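Hydrazine synthase subunit beta (PDB 5C2V) forms part of the hydrazine synthase complex, which condenses nitric oxide with ammonium, and may modulate passage of the hydroxylamine intermediate between the active sites of its partner subunits. Local coordinates at residues 28-32 and 56-62. Numbering follows the deposited sequence.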
loop_
_atom_site.group_PDB
_atom_site.type_symbol
_atom_site.label_atom_id
_atom_site.label_comp_id
_atom_site.label_asym_id
_atom_site.label_seq_id
_atom_site.Cartn_x
_atom_site.Cartn_y
_atom_site.Cartn_z
ATOM N N PHE B 28 55.004 -20.860 -11.980
ATOM C CA PHE B 28 55.582 -20.725 -13.310
ATOM C C PHE B 28 54.825 -19.682 -14.117
ATOM O O PHE B 28 53.659 -19.874 -14.464
ATOM C CB PHE B 28 55.573 -22.067 -14.043
ATOM C CG PHE B 28 56.113 -23.206 -13.228
ATOM C CD1 PHE B 28 55.271 -23.975 -12.443
ATOM C CD2 PHE B 28 57.464 -23.504 -13.243
ATOM C CE1 PHE B 28 55.767 -25.022 -11.690
ATOM C CE2 PHE B 28 57.966 -24.550 -12.494
ATOM C CZ PHE B 28 57.117 -25.310 -11.717
ATOM N N ILE B 29 55.495 -18.577 -14.418
ATOM C CA ILE B 29 54.859 -17.481 -15.134
ATOM C C ILE B 29 55.308 -17.432 -16.588
ATOM O O ILE B 29 56.496 -17.336 -16.868
ATOM C CB ILE B 29 55.165 -16.123 -14.477
ATOM C CG1 ILE B 29 54.564 -16.044 -13.071
ATOM C CG2 ILE B 29 54.642 -15.006 -15.332
ATOM C CD1 ILE B 29 55.517 -16.451 -11.970
ATOM N N SER B 30 54.359 -17.482 -17.515
ATOM C CA SER B 30 54.712 -17.363 -18.920
ATOM C C SER B 30 54.802 -15.889 -19.281
ATOM O O SER B 30 53.819 -15.163 -19.185
ATOM C CB SER B 30 53.688 -18.071 -19.806
ATOM O OG SER B 30 53.625 -19.454 -19.507
ATOM N N ASN B 31 55.986 -15.448 -19.691
ATOM C CA ASN B 31 56.177 -14.057 -20.074
ATOM C C ASN B 31 56.015 -13.901 -21.577
ATOM O O ASN B 31 56.840 -14.382 -22.354
ATOM C CB ASN B 31 57.553 -13.558 -19.627
ATOM C CG ASN B 31 57.767 -13.700 -18.132
ATOM O OD1 ASN B 31 56.840 -13.526 -17.340
ATOM N ND2 ASN B 31 58.995 -14.017 -17.738
ATOM N N GLN B 32 54.951 -13.218 -21.983
ATOM C CA GLN B 32 54.614 -13.103 -23.395
ATOM C C GLN B 32 55.620 -12.234 -24.137
ATOM O O GLN B 32 56.042 -12.564 -25.246
ATOM C CB GLN B 32 53.204 -12.534 -23.565
ATOM C CG GLN B 32 52.689 -12.593 -24.991
ATOM C CD GLN B 32 51.436 -11.769 -25.198
ATOM O OE1 GLN B 32 51.319 -10.655 -24.686
ATOM N NE2 GLN B 32 50.488 -12.314 -25.953
ATOM N N GLN B 56 56.895 -15.931 -27.692
ATOM C CA GLN B 56 55.559 -15.602 -27.186
ATOM C C GLN B 56 54.840 -16.746 -26.452
ATOM O O GLN B 56 53.795 -17.217 -26.907
ATOM C CB GLN B 56 54.692 -15.123 -28.358
ATOM C CG GLN B 56 53.416 -14.414 -27.968
ATOM C CD GLN B 56 52.711 -13.808 -29.156
ATOM O OE1 GLN B 56 53.341 -13.318 -30.092
ATOM N NE2 GLN B 56 51.397 -13.846 -29.125
ATOM N N PRO B 57 55.416 -17.236 -25.338
ATOM C CA PRO B 57 54.623 -18.219 -24.590
ATOM C C PRO B 57 53.350 -17.624 -23.981
ATOM O O PRO B 57 53.443 -16.643 -23.243
ATOM C CB PRO B 57 55.589 -18.666 -23.491
ATOM C CG PRO B 57 56.459 -17.470 -23.261
ATOM C CD PRO B 57 56.627 -16.820 -24.609
ATOM N N GLU B 58 52.181 -18.186 -24.278
ATOM C CA GLU B 58 50.970 -17.813 -23.544
ATOM C C GLU B 58 50.410 -18.783 -22.493
ATOM O O GLU B 58 49.447 -18.442 -21.806
ATOM C CB GLU B 58 49.889 -17.444 -24.553
ATOM C CG GLU B 58 50.300 -16.186 -25.289
ATOM C CD GLU B 58 49.348 -15.762 -26.371
ATOM O OE1 GLU B 58 48.420 -16.528 -26.703
ATOM O OE2 GLU B 58 49.531 -14.636 -26.876
ATOM N N ALA B 59 50.996 -19.967 -22.347
ATOM C CA ALA B 59 50.437 -20.947 -21.413
ATOM C C ALA B 59 51.448 -21.992 -20.958
ATOM O O ALA B 59 52.442 -22.244 -21.637
ATOM C CB ALA B 59 49.228 -21.635 -22.039
ATOM N N SER B 60 51.175 -22.611 -19.812
ATOM C CA SER B 60 52.028 -23.677 -19.293
ATOM C C SER B 60 51.263 -24.659 -18.402
ATOM O O SER B 60 50.309 -24.283 -17.721
ATOM C CB SER B 60 53.208 -23.083 -18.523
ATOM O OG SER B 60 52.765 -22.257 -17.462
ATOM N N ALA B 61 51.699 -25.916 -18.407
ATOM C CA ALA B 61 51.113 -26.943 -17.548
ATOM C C ALA B 61 52.201 -27.802 -16.905
ATOM O O ALA B 61 53.201 -28.132 -17.542
ATOM C CB ALA B 61 50.148 -27.814 -18.338
ATOM N N VAL B 62 51.996 -28.161 -15.642
ATOM C CA VAL B 62 52.979 -28.940 -14.896
ATOM C C VAL B 62 52.575 -30.411 -14.809
ATOM O O VAL B 62 51.399 -30.732 -14.647
ATOM C CB VAL B 62 53.165 -28.382 -13.468
ATOM C CG1 VAL B 62 54.333 -29.065 -12.768
ATOM C CG2 VAL B 62 53.375 -26.879 -13.511
#
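Two neighbouring blades of a beta-propeller meet here face to face. Strand 26-31 is the second strand of one blade; strand 57-62 is the first, innermost strand of the next. The two short strand segments run nearly antiparallel, their axes 159° apart in direction and 5.8 Å apart at closest approach, yet share no backbone hydrogen bond, so the join rests on side chains packing against each other and against backbone. Phe-28, Ser-30, Ser-60 and Val-62 direct their CA-to-CB bonds across the gap, while Ile-29 and Ala-61 point away. At one end, Phe-28 CE1 lies 3.5 Å from Val-62 CG2; the m rotamer of Phe-28 and the t rotamer of Val-62 bring ring and methyl together. In the middle, Ser-30 (m) and Ser-60 (p) bring their OG atoms to 3.6 Å. The small serines allow close approach. Pro-57 CG packs 3.2 Å from Asn-31 O. At the other end, Gln-32 and Gln-56, both t,t and extended, lie side by side. Gln-32 NE2 donates to Glu-58 OE2 at 2.7 Å, and Gln-56 NE2 donates to the same Glu-58 OE2 at 3.0 Å. Glu-58 OE1 takes a hydrogen bond from Trp-98. The interface thus grades from apolar packing to a buried carboxylate satisfied by neutral donors, without a salt bridge between the segments.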